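Local coordinates for glucose-inhibited division protein A-related protein, probable oxidoreductase (Thermus thermophilus, PDB 2CUL) that binds flavin-adenine dinucleotide in a Rossmann-type fold and is probably an oxidoreductase related to glucose-inhibited division protein A, at residues 34-43 / 139-147; 42-51 / 212-220. All coordinates share one frame; numbering follows the deposited sequence.

Contact 1 of 2, residues 34-43 / 139-147; sequences QSLDAVMMPF and GRLSEASYP. With FAD (flavin-adenine dinucleotide), chain B.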
loop_
_atom_site.group_PDB
_atom_site.type_symbol
_atom_site.label_atom_id
_atom_site.label_comp_id
_atom_site.label_asym_id
_atom_site.label_seq_id
_atom_site.Cartn_x
_atom_site.Cartn_y
_atom_site.Cartn_z
ATOM N N GLN A 34 -2.796 8.042 3.417
ATOM C CA GLN A 34 -3.816 9.087 3.477
ATOM C C GLN A 34 -4.643 9.187 4.744
ATOM O O GLN A 34 -5.094 10.278 5.100
ATOM C CB GLN A 34 -4.748 9.006 2.262
ATOM C CG GLN A 34 -5.479 7.700 2.069
ATOM C CD GLN A 34 -6.139 7.632 0.701
ATOM O OE1 GLN A 34 -5.663 8.246 -0.254
ATOM N NE2 GLN A 34 -7.226 6.878 0.594
ATOM N N SER A 35 -4.845 8.071 5.430
ATOM C CA SER A 35 -5.625 8.096 6.659
ATOM C C SER A 35 -5.015 7.190 7.714
ATOM O O SER A 35 -4.991 5.974 7.550
ATOM C CB SER A 35 -7.063 7.653 6.389
ATOM O OG SER A 35 -7.818 7.671 7.589
ATOM N N LEU A 36 -4.517 7.778 8.797
ATOM C CA LEU A 36 -3.925 6.971 9.859
ATOM C C LEU A 36 -4.984 6.090 10.506
ATOM O O LEU A 36 -4.669 5.021 11.033
ATOM C CB LEU A 36 -3.270 7.867 10.914
ATOM C CG LEU A 36 -1.998 8.586 10.450
ATOM C CD1 LEU A 36 -1.512 9.490 11.568
ATOM C CD2 LEU A 36 -0.915 7.576 10.078
ATOM N N ASP A 37 -6.243 6.519 10.442
ATOM C CA ASP A 37 -7.335 5.748 11.030
ATOM C C ASP A 37 -7.714 4.530 10.192
ATOM O O ASP A 37 -8.631 3.786 10.551
ATOM C CB ASP A 37 -8.578 6.625 11.220
ATOM C CG ASP A 37 -8.295 7.871 12.034
ATOM O OD1 ASP A 37 -7.635 7.757 13.089
ATOM O OD2 ASP A 37 -8.740 8.963 11.623
ATOM N N ALA A 38 -7.011 4.320 9.083
ATOM C CA ALA A 38 -7.297 3.181 8.212
ATOM C C ALA A 38 -6.093 2.259 8.041
ATOM O O ALA A 38 -6.140 1.314 7.257
ATOM C CB ALA A 38 -7.776 3.671 6.848
ATOM N N VAL A 39 -5.012 2.541 8.766
ATOM C CA VAL A 39 -3.810 1.715 8.686
ATOM C C VAL A 39 -4.133 0.241 8.924
ATOM O O VAL A 39 -4.708 -0.116 9.945
ATOM C CB VAL A 39 -2.760 2.160 9.734
ATOM C CG1 VAL A 39 -1.614 1.164 9.798
ATOM C CG2 VAL A 39 -2.238 3.537 9.379
ATOM N N MET A 40 -3.767 -0.612 7.972
ATOM C CA MET A 40 -4.004 -2.049 8.107
ATOM C C MET A 40 -5.452 -2.423 8.407
ATOM O O MET A 40 -5.709 -3.394 9.120
ATOM C CB MET A 40 -3.102 -2.615 9.206
ATOM C CG MET A 40 -1.638 -2.678 8.844
ATOM S SD MET A 40 -1.304 -4.029 7.710
ATOM C CE MET A 40 -1.304 -5.436 8.855
ATOM N N MET A 41 -6.397 -1.667 7.858
ATOM C CA MET A 41 -7.811 -1.952 8.070
ATOM C C MET A 41 -8.242 -3.134 7.205
ATOM O O MET A 41 -8.023 -3.137 5.999
ATOM C CB MET A 41 -8.660 -0.732 7.700
ATOM C CG MET A 41 -10.149 -0.895 7.997
ATOM S SD MET A 41 -10.486 -1.039 9.767
ATOM C CE MET A 41 -10.250 0.691 10.266
ATOM N N PRO A 42 -8.851 -4.159 7.815
ATOM C CA PRO A 42 -9.291 -5.315 7.027
ATOM C C PRO A 42 -10.672 -5.082 6.425
ATOM O O PRO A 42 -11.341 -4.087 6.718
ATOM C CB PRO A 42 -9.364 -6.450 8.058
ATOM C CG PRO A 42 -8.654 -5.911 9.293
ATOM C CD PRO A 42 -8.947 -4.442 9.257
ATOM N N PHE A 43 -11.078 -6.012 5.572
ATOM C CA PHE A 43 -12.415 -6.008 5.004
ATOM C C PHE A 43 -13.036 -7.002 5.985
ATOM O O PHE A 43 -13.611 -6.596 6.995
ATOM C CB PHE A 43 -12.393 -6.554 3.577
ATOM C CG PHE A 43 -11.970 -5.540 2.547
ATOM C CD1 PHE A 43 -12.892 -4.639 2.020
ATOM C CD2 PHE A 43 -10.659 -5.500 2.088
ATOM C CE1 PHE A 43 -12.513 -3.715 1.042
ATOM C CE2 PHE A 43 -10.268 -4.581 1.112
ATOM C CZ PHE A 43 -11.198 -3.687 0.587
ATOM N N GLY A 139 -12.040 2.976 -1.846
ATOM C CA GLY A 139 -11.353 1.710 -2.042
ATOM C C GLY A 139 -11.788 0.637 -1.061
ATOM O O GLY A 139 -11.493 -0.539 -1.247
ATOM N N ARG A 140 -12.491 1.056 -0.013
ATOM C CA ARG A 140 -12.990 0.155 1.025
ATOM C C ARG A 140 -14.079 0.937 1.757
ATOM O O ARG A 140 -14.095 2.163 1.712
ATOM C CB ARG A 140 -11.847 -0.238 1.976
ATOM C CG ARG A 140 -12.232 -1.154 3.134
ATOM C CD ARG A 140 -10.998 -1.881 3.687
ATOM N NE ARG A 140 -9.899 -0.941 3.882
ATOM C CZ ARG A 140 -8.674 -1.095 3.389
ATOM N NH1 ARG A 140 -8.362 -2.172 2.674
ATOM N NH2 ARG A 140 -7.774 -0.137 3.562
ATOM N N LEU A 141 -14.995 0.237 2.418
ATOM C CA LEU A 141 -16.084 0.907 3.118
ATOM C C LEU A 141 -15.621 2.087 3.974
ATOM O O LEU A 141 -14.717 1.957 4.801
ATOM C CB LEU A 141 -16.849 -0.100 3.986
ATOM C CG LEU A 141 -18.135 0.425 4.632
ATOM C CD1 LEU A 141 -19.056 0.984 3.561
ATOM C CD2 LEU A 141 -18.820 -0.696 5.400
ATOM N N SER A 142 -16.239 3.244 3.749
ATOM C CA SER A 142 -15.937 4.465 4.493
ATOM C C SER A 142 -14.534 5.034 4.298
ATOM O O SER A 142 -14.117 5.924 5.041
ATOM C CB SER A 142 -16.184 4.238 5.986
ATOM O OG SER A 142 -17.538 3.899 6.225
ATOM N N GLU A 143 -13.812 4.526 3.305
ATOM C CA GLU A 143 -12.460 4.997 3.024
ATOM C C GLU A 143 -12.393 5.588 1.622
ATOM O O GLU A 143 -12.241 4.868 0.636
ATOM C CB GLU A 143 -11.462 3.845 3.161
ATOM C CG GLU A 143 -11.332 3.336 4.590
ATOM C CD GLU A 143 -10.372 2.174 4.714
ATOM O OE1 GLU A 143 -9.265 2.262 4.148
ATOM O OE2 GLU A 143 -10.722 1.177 5.382
ATOM N N ALA A 144 -12.508 6.909 1.549
ATOM C CA ALA A 144 -12.490 7.617 0.276
ATOM C C ALA A 144 -11.199 7.447 -0.519
ATOM O O ALA A 144 -10.133 7.171 0.038
ATOM C CB ALA A 144 -12.756 9.099 0.512
ATOM N N SER A 145 -11.324 7.611 -1.831
ATOM C CA SER A 145 -10.208 7.513 -2.758
ATOM C C SER A 145 -10.065 8.832 -3.507
ATOM O O SER A 145 -11.017 9.299 -4.133
ATOM C CB SER A 145 -10.459 6.378 -3.758
ATOM O OG SER A 145 -9.593 6.484 -4.878
ATOM N N TYR A 146 -8.889 9.442 -3.406
ATOM C CA TYR A 146 -8.593 10.698 -4.095
ATOM C C TYR A 146 -8.186 10.310 -5.517
ATOM O O TYR A 146 -7.369 9.414 -5.707
ATOM C CB TYR A 146 -7.438 11.431 -3.402
ATOM C CG TYR A 146 -7.842 12.230 -2.178
ATOM C CD1 TYR A 146 -8.443 11.612 -1.077
ATOM C CD2 TYR A 146 -7.593 13.602 -2.107
ATOM C CE1 TYR A 146 -8.784 12.341 0.065
ATOM C CE2 TYR A 146 -7.929 14.340 -0.967
ATOM C CZ TYR A 146 -8.521 13.701 0.112
ATOM O OH TYR A 146 -8.843 14.431 1.232
ATOM N N PRO A 147 -8.742 10.998 -6.530
ATOM C CA PRO A 147 -8.462 10.728 -7.945
ATOM C C PRO A 147 -7.116 11.165 -8.515
ATOM O O PRO A 147 -6.699 10.691 -9.569
ATOM C CB PRO A 147 -9.615 11.436 -8.646
ATOM C CG PRO A 147 -9.765 12.668 -7.815
ATOM C CD PRO A 147 -9.705 12.113 -6.396
HETATM P PA FAD B . -4.736 -1.930 1.359
HETATM O O1A FAD B . -6.070 -1.528 0.886
HETATM O O2A FAD B . -4.614 -2.833 2.533
HETATM O O5B FAD B . -3.876 -0.626 1.683
HETATM C C5B FAD B . -3.799 0.438 0.732
HETATM C C4B FAD B . -3.428 1.683 1.529
HETATM O O4B FAD B . -3.012 2.672 0.588
HETATM C C3B FAD B . -4.594 2.302 2.326
HETATM O O3B FAD B . -4.240 2.559 3.668
HETATM C C2B FAD B . -4.920 3.539 1.543
HETATM O O2B FAD B . -5.580 4.562 2.252
HETATM C C1B FAD B . -3.547 3.921 1.000
HETATM N N9A FAD B . -3.563 4.804 -0.164
HETATM C C8A FAD B . -4.153 4.560 -1.383
HETATM N N7A FAD B . -3.983 5.564 -2.234
HETATM C C5A FAD B . -3.248 6.496 -1.527
HETATM C C6A FAD B . -2.752 7.774 -1.880
HETATM N N6A FAD B . -2.930 8.330 -3.066
HETATM N N1A FAD B . -2.037 8.467 -0.917
HETATM C C2A FAD B . -1.835 7.912 0.326
HETATM N N3A FAD B . -2.287 6.693 0.721
HETATM C C4A FAD B . -2.987 6.029 -0.239
HETATM N N1 FAD B . -8.570 -10.328 1.227
HETATM C C2 FAD B . -8.790 -11.159 2.302
HETATM O O2 FAD B . -7.928 -11.901 2.705
HETATM N N3 FAD B . -10.046 -11.127 2.927
HETATM C C4 FAD B . -11.089 -10.315 2.535
HETATM O O4 FAD B . -12.183 -10.338 3.139
HETATM C C4X FAD B . -10.864 -9.467 1.431
HETATM N N5 FAD B . -11.870 -8.627 0.973
HETATM C C5X FAD B . -11.656 -7.794 -0.109
HETATM C C6 FAD B . -12.683 -6.960 -0.550
HETATM C C7 FAD B . -12.522 -6.085 -1.641
HETATM C C7M FAD B . -13.675 -5.207 -2.061
HETATM C C8 FAD B . -11.248 -6.062 -2.313
HETATM C C8M FAD B . -10.989 -5.151 -3.483
HETATM C C9 FAD B . -10.197 -6.908 -1.882
HETATM C C9A FAD B . -10.370 -7.786 -0.780
HETATM N N10 FAD B . -9.329 -8.661 -0.306
HETATM C C10 FAD B . -9.577 -9.500 0.796
HETATM C "C1'" FAD B . -7.965 -8.721 -0.969
HETATM C "C2'" FAD B . -6.755 -8.074 -0.257
HETATM O "O2'" FAD B . -6.337 -8.903 0.794
HETATM C "C3'" FAD B . -7.068 -6.670 0.298
HETATM O "O3'" FAD B . -7.489 -5.786 -0.740
HETATM C "C4'" FAD B . -5.850 -6.003 0.969
HETATM O "O4'" FAD B . -6.247 -4.859 1.722
HETATM C "C5'" FAD B . -4.830 -5.615 -0.119
HETATM O "O5'" FAD B . -3.667 -5.037 0.497
HETATM P P FAD B . -2.954 -3.740 -0.070
HETATM O O1P FAD B . -1.800 -3.536 0.822
HETATM O O2P FAD B . -2.649 -3.893 -1.533
HETATM O O3P FAD B . -4.006 -2.578 0.076
HETATM O O HOH W 1 -6.856 7.731 -2.583
#
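Arg140 lays its aliphatic chain over one face of the Phe43 ring, beside the bound flavin-adenine dinucleotide (FAD). Arg140 CD sits over the centre of the Phe43 ring, 3.5 Å from its centroid, in a CH-pi contact. The opposite face of the ring lies on the flavin, where Phe43 CD2 comes within 3.3 Å of FAD C5X. The phenyl is sandwiched between an aliphatic chain and the isoalloxazine. The guanidinium, its plane 68° from the ring, adds an off-centre cation-pi contact.

Arg140 runs out with CG opposite its backbone N (chi1 179°), then bends at chi3 (47°). This bend brings the guanidinium to the cofactor, where NH1 donates to FAD O1A at 3.0 Å. Glu143 holds the group side-on: NE gives OE2 a nearly straight bond of 2.7 Å, and NH2 reaches OE1. The salt bridge should partly offset the arginine's charge and limits rotation of its head. Met41 O lies over one guanidinium face, too badly angled to NH1 for a hydrogen bond. Ala38 CB and Met41 CG pack on the two Glu143 carboxylate oxygens.

The other end is looser. Gln34 NE2 stands 3.0 Å from Ala144 O, and Tyr146 only borders the glutamine. A water bridges them, donating to Gln34 OE1 and accepting from Tyr146 N. Gln34 packs its amide over a face of the adenine, with OE1 3.2 Å from FAD C5A. The solvent side is at exposed Ala144.

The whole forms one wall of a dinucleotide pocket: the loop after strand 29-33, as in Rossmann-type FAD proteins, meets adenosine, while an arginine takes the phosphate.

Contact 2 of 2, residues 42-51 / 212-220; sequences PFLPPKPPFP and DYARMSEEG. With FAD (flavin-adenine dinucleotide), chain B.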
loop_
_atom_site.group_PDB
_atom_site.type_symbol
_atom_site.label_atom_id
_atom_site.label_comp_id
_atom_site.label_asym_id
_atom_site.label_seq_id
_atom_site.Cartn_x
_atom_site.Cartn_y
_atom_site.Cartn_z
ATOM N N PRO A 42 -8.851 -4.159 7.815
ATOM C CA PRO A 42 -9.291 -5.315 7.027
ATOM C C PRO A 42 -10.672 -5.082 6.425
ATOM O O PRO A 42 -11.341 -4.087 6.718
ATOM C CB PRO A 42 -9.364 -6.450 8.058
ATOM C CG PRO A 42 -8.654 -5.911 9.293
ATOM C CD PRO A 42 -8.947 -4.442 9.257
ATOM N N PHE A 43 -11.078 -6.012 5.572
ATOM C CA PHE A 43 -12.415 -6.008 5.004
ATOM C C PHE A 43 -13.036 -7.002 5.985
ATOM O O PHE A 43 -13.611 -6.596 6.995
ATOM C CB PHE A 43 -12.393 -6.554 3.577
ATOM C CG PHE A 43 -11.970 -5.540 2.547
ATOM C CD1 PHE A 43 -12.892 -4.639 2.020
ATOM C CD2 PHE A 43 -10.659 -5.500 2.088
ATOM C CE1 PHE A 43 -12.513 -3.715 1.042
ATOM C CE2 PHE A 43 -10.268 -4.581 1.112
ATOM C CZ PHE A 43 -11.198 -3.687 0.587
ATOM N N LEU A 44 -12.891 -8.298 5.722
ATOM C CA LEU A 44 -13.391 -9.302 6.657
ATOM C C LEU A 44 -12.274 -9.582 7.662
ATOM O O LEU A 44 -11.093 -9.378 7.368
ATOM C CB LEU A 44 -13.747 -10.604 5.936
ATOM C CG LEU A 44 -14.998 -10.619 5.061
ATOM C CD1 LEU A 44 -15.152 -12.002 4.460
ATOM C CD2 LEU A 44 -16.219 -10.252 5.890
ATOM N N PRO A 45 -12.629 -10.047 8.867
ATOM C CA PRO A 45 -11.604 -10.337 9.873
ATOM C C PRO A 45 -10.531 -11.304 9.365
ATOM O O PRO A 45 -10.846 -12.365 8.824
ATOM C CB PRO A 45 -12.413 -10.941 11.017
ATOM C CG PRO A 45 -13.702 -10.196 10.933
ATOM C CD PRO A 45 -13.982 -10.186 9.438
ATOM N N PRO A 46 -9.249 -10.933 9.511
ATOM C CA PRO A 46 -8.169 -11.813 9.057
ATOM C C PRO A 46 -8.160 -13.087 9.896
ATOM O O PRO A 46 -8.290 -13.032 11.119
ATOM C CB PRO A 46 -6.918 -10.967 9.281
ATOM C CG PRO A 46 -7.427 -9.562 9.084
ATOM C CD PRO A 46 -8.730 -9.595 9.843
ATOM N N LYS A 47 -8.009 -14.230 9.237
ATOM C CA LYS A 47 -7.983 -15.511 9.929
ATOM C C LYS A 47 -6.748 -16.306 9.526
ATOM O O LYS A 47 -6.291 -16.225 8.386
ATOM C CB LYS A 47 -9.244 -16.312 9.604
ATOM C CG LYS A 47 -10.533 -15.673 10.094
ATOM C CD LYS A 47 -11.737 -16.524 9.717
ATOM C CE LYS A 47 -13.033 -15.907 10.214
ATOM N NZ LYS A 47 -14.213 -16.722 9.813
ATOM N N PRO A 48 -6.191 -17.092 10.461
ATOM C CA PRO A 48 -4.998 -17.899 10.190
ATOM C C PRO A 48 -5.223 -18.963 9.118
ATOM O O PRO A 48 -6.359 -19.319 8.811
ATOM C CB PRO A 48 -4.670 -18.495 11.558
ATOM C CG PRO A 48 -6.015 -18.646 12.183
ATOM C CD PRO A 48 -6.699 -17.344 11.821
ATOM N N PRO A 49 -4.133 -19.516 8.564
ATOM C CA PRO A 49 -2.730 -19.225 8.869
ATOM C C PRO A 49 -2.164 -17.950 8.243
ATOM O O PRO A 49 -2.610 -17.509 7.183
ATOM C CB PRO A 49 -2.017 -20.473 8.367
ATOM C CG PRO A 49 -2.793 -20.787 7.131
ATOM C CD PRO A 49 -4.233 -20.615 7.585
ATOM N N PHE A 50 -1.172 -17.375 8.917
ATOM C CA PHE A 50 -0.510 -16.160 8.461
ATOM C C PHE A 50 0.967 -16.452 8.223
ATOM O O PHE A 50 1.494 -17.464 8.687
ATOM C CB PHE A 50 -0.631 -15.069 9.526
ATOM C CG PHE A 50 -2.039 -14.792 9.956
ATOM C CD1 PHE A 50 -2.971 -14.292 9.055
ATOM C CD2 PHE A 50 -2.436 -15.023 11.270
ATOM C CE1 PHE A 50 -4.275 -14.021 9.454
ATOM C CE2 PHE A 50 -3.736 -14.757 11.680
ATOM C CZ PHE A 50 -4.657 -14.254 10.773
ATOM N N PRO A 51 1.657 -15.573 7.481
ATOM C CA PRO A 51 3.084 -15.804 7.233
ATOM C C PRO A 51 3.815 -15.750 8.573
ATOM O O PRO A 51 3.616 -14.823 9.353
ATOM C CB PRO A 51 3.466 -14.641 6.324
ATOM C CG PRO A 51 2.192 -14.365 5.571
ATOM C CD PRO A 51 1.156 -14.446 6.673
ATOM N N ASP A 212 -4.971 -12.444 -1.253
ATOM C CA ASP A 212 -5.638 -12.221 0.027
ATOM C C ASP A 212 -4.653 -11.615 1.030
ATOM O O ASP A 212 -3.526 -11.286 0.665
ATOM C CB ASP A 212 -6.210 -13.531 0.575
ATOM C CG ASP A 212 -5.171 -14.628 0.679
ATOM O OD1 ASP A 212 -3.970 -14.321 0.816
ATOM O OD2 ASP A 212 -5.570 -15.806 0.633
ATOM N N TYR A 213 -5.066 -11.481 2.290
ATOM C CA TYR A 213 -4.197 -10.873 3.298
ATOM C C TYR A 213 -2.813 -11.503 3.372
ATOM O O TYR A 213 -1.808 -10.799 3.345
ATOM C CB TYR A 213 -4.836 -10.930 4.691
ATOM C CG TYR A 213 -6.183 -10.250 4.817
ATOM C CD1 TYR A 213 -6.415 -8.984 4.272
ATOM C CD2 TYR A 213 -7.226 -10.869 5.508
ATOM C CE1 TYR A 213 -7.658 -8.356 4.413
ATOM C CE2 TYR A 213 -8.462 -10.256 5.656
ATOM C CZ TYR A 213 -8.676 -9.005 5.107
ATOM O OH TYR A 213 -9.919 -8.431 5.236
ATOM N N ALA A 214 -2.757 -12.827 3.475
ATOM C CA ALA A 214 -1.474 -13.516 3.571
ATOM C C ALA A 214 -0.596 -13.275 2.351
ATOM O O ALA A 214 0.618 -13.129 2.475
ATOM C CB ALA A 214 -1.698 -15.016 3.771
ATOM N N ARG A 215 -1.212 -13.235 1.172
ATOM C CA ARG A 215 -0.481 -13.003 -0.067
ATOM C C ARG A 215 0.094 -11.589 -0.054
ATOM O O ARG A 215 1.237 -11.365 -0.455
ATOM C CB ARG A 215 -1.417 -13.175 -1.264
ATOM C CG ARG A 215 -0.738 -13.056 -2.615
ATOM C CD ARG A 215 0.021 -14.324 -2.971
ATOM N NE ARG A 215 0.619 -14.236 -4.300
ATOM C CZ ARG A 215 1.105 -15.274 -4.971
ATOM N NH1 ARG A 215 1.065 -16.489 -4.441
ATOM N NH2 ARG A 215 1.631 -15.097 -6.175
ATOM N N MET A 216 -0.709 -10.632 0.404
ATOM C CA MET A 216 -0.266 -9.242 0.484
ATOM C C MET A 216 0.938 -9.167 1.410
ATOM O O MET A 216 1.933 -8.507 1.107
ATOM C CB MET A 216 -1.385 -8.355 1.033
ATOM C CG MET A 216 -2.622 -8.281 0.151
ATOM S SD MET A 216 -2.294 -7.573 -1.487
ATOM C CE MET A 216 -2.286 -9.072 -2.492
ATOM N N SER A 217 0.839 -9.853 2.543
ATOM C CA SER A 217 1.914 -9.882 3.527
ATOM C C SER A 217 3.170 -10.544 2.962
ATOM O O SER A 217 4.274 -10.023 3.120
ATOM C CB SER A 217 1.447 -10.627 4.782
ATOM O OG SER A 217 2.509 -10.779 5.707
ATOM N N GLU A 218 3.006 -11.693 2.308
ATOM C CA GLU A 218 4.146 -12.395 1.725
ATOM C C GLU A 218 4.816 -11.524 0.669
ATOM O O GLU A 218 6.044 -11.488 0.567
ATOM C CB GLU A 218 3.693 -13.719 1.103
ATOM C CG GLU A 218 3.044 -14.645 2.109
ATOM C CD GLU A 218 2.397 -15.856 1.469
ATOM O OE1 GLU A 218 1.923 -15.743 0.317
ATOM O OE2 GLU A 218 2.346 -16.915 2.129
ATOM N N GLU A 219 4.012 -10.813 -0.113
ATOM C CA GLU A 219 4.567 -9.948 -1.143
ATOM C C GLU A 219 5.340 -8.783 -0.541
ATOM O O GLU A 219 6.395 -8.409 -1.048
ATOM C CB GLU A 219 3.457 -9.447 -2.067
ATOM C CG GLU A 219 3.016 -10.509 -3.062
ATOM C CD GLU A 219 4.122 -10.849 -4.046
ATOM O OE1 GLU A 219 4.300 -10.091 -5.020
ATOM O OE2 GLU A 219 4.825 -11.862 -3.838
ATOM N N GLY A 220 4.818 -8.217 0.545
ATOM C CA GLY A 220 5.501 -7.113 1.198
ATOM C C GLY A 220 6.844 -7.552 1.754
ATOM O O GLY A 220 7.833 -6.822 1.665
HETATM P PA FAD B . -4.736 -1.930 1.359
HETATM O O1A FAD B . -6.070 -1.528 0.886
HETATM O O2A FAD B . -4.614 -2.833 2.533
HETATM O O5B FAD B . -3.876 -0.626 1.683
HETATM C C5B FAD B . -3.799 0.438 0.732
HETATM C C4B FAD B . -3.428 1.683 1.529
HETATM O O4B FAD B . -3.012 2.672 0.588
HETATM C C3B FAD B . -4.594 2.302 2.326
HETATM O O3B FAD B . -4.240 2.559 3.668
HETATM C C2B FAD B . -4.920 3.539 1.543
HETATM O O2B FAD B . -5.580 4.562 2.252
HETATM C C1B FAD B . -3.547 3.921 1.000
HETATM N N9A FAD B . -3.563 4.804 -0.164
HETATM C C8A FAD B . -4.153 4.560 -1.383
HETATM N N7A FAD B . -3.983 5.564 -2.234
HETATM C C5A FAD B . -3.248 6.496 -1.527
HETATM C C6A FAD B . -2.752 7.774 -1.880
HETATM N N6A FAD B . -2.930 8.330 -3.066
HETATM N N1A FAD B . -2.037 8.467 -0.917
HETATM C C2A FAD B . -1.835 7.912 0.326
HETATM N N3A FAD B . -2.287 6.693 0.721
HETATM C C4A FAD B . -2.987 6.029 -0.239
HETATM N N1 FAD B . -8.570 -10.328 1.227
HETATM C C2 FAD B . -8.790 -11.159 2.302
HETATM O O2 FAD B . -7.928 -11.901 2.705
HETATM N N3 FAD B . -10.046 -11.127 2.927
HETATM C C4 FAD B . -11.089 -10.315 2.535
HETATM O O4 FAD B . -12.183 -10.338 3.139
HETATM C C4X FAD B . -10.864 -9.467 1.431
HETATM N N5 FAD B . -11.870 -8.627 0.973
HETATM C C5X FAD B . -11.656 -7.794 -0.109
HETATM C C6 FAD B . -12.683 -6.960 -0.550
HETATM C C7 FAD B . -12.522 -6.085 -1.641
HETATM C C7M FAD B . -13.675 -5.207 -2.061
HETATM C C8 FAD B . -11.248 -6.062 -2.313
HETATM C C8M FAD B . -10.989 -5.151 -3.483
HETATM C C9 FAD B . -10.197 -6.908 -1.882
HETATM C C9A FAD B . -10.370 -7.786 -0.780
HETATM N N10 FAD B . -9.329 -8.661 -0.306
HETATM C C10 FAD B . -9.577 -9.500 0.796
HETATM C "C1'" FAD B . -7.965 -8.721 -0.969
HETATM C "C2'" FAD B . -6.755 -8.074 -0.257
HETATM O "O2'" FAD B . -6.337 -8.903 0.794
HETATM C "C3'" FAD B . -7.068 -6.670 0.298
HETATM O "O3'" FAD B . -7.489 -5.786 -0.740
HETATM C "C4'" FAD B . -5.850 -6.003 0.969
HETATM O "O4'" FAD B . -6.247 -4.859 1.722
HETATM C "C5'" FAD B . -4.830 -5.615 -0.119
HETATM O "O5'" FAD B . -3.667 -5.037 0.497
HETATM P P FAD B . -2.954 -3.740 -0.070
HETATM O O1P FAD B . -1.800 -3.536 0.822
HETATM O O2P FAD B . -2.649 -3.893 -1.533
HETATM O O3P FAD B . -4.006 -2.578 0.076
#
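Tyr213 OH reaches into the bend at Phe43 and Leu44 and is held there from two directions. It accepts from Phe43 N at 2.7 Å and donates to Leu44 O at 2.6 Å. The donated bond lies in the carbonyl plane, on a lone pair of Leu44 O. Both partners lie at the ring's edge, near its plane, so they fix where the phenol ends.

Pro46 CG rests 3.6 Å from Tyr213 CE2, and Pro42 CB touches the hydroxyl end. These prolines hold the ring from the loop side. One face of the ring lies against the flavin pyrimidine, with FAD O2 3.0 Å above its plane and toward the rim. The same residue's backbone N donates to FAD O2 at 2.9 Å. Leu44 N adds a weak bond to FAD O4. The pyrimidine end of the flavin is held by both segments.

Farther out, Asp212 is the N-cap of the helix, its OD1 accepting from Arg215 N at 3.0 Å. The cap closes the first turn. CG of Tyr213 lies beside its own N (chi1 -58°), which keeps the ring on the flavin side. The first-turn amide on FAD O2 would let the helix end favour negative charge there. Pro51 packs across the first two turns, against Ala214 and Ser217, with Pro51 CG 3.6 Å from Ser217 OG. Ser217 OG is hydrogen-bonded to Glu17.

The proline-rich loop runs across the start of helix 213-230. Helix 67-79 supports it at Pro42, Pro45 and Pro46, helix 55-59 follows at Pro51, and Phe13 of helix 13-24 stacks on Tyr213.

Contacts 1 and 2 have centres about 17 Å apart and overlap in sequence at Pro42 and Phe43. Along the chain they alternate: 34-43 leads into 42-51, then come 139-147 and 212-220. One long loop, between strand 29-33 of the mixed sheet and helix 55-59, therefore supplies a side to both. Contact 1 joins its first half to the region after strand 134-138 of the antiparallel sheet. Contact 2 joins its second half to the start of the C-terminal helix 213-230. Both touch FAD, so residues far apart in sequence line parts of one cofactor pocket, from adenine and phosphate to the flavin ring.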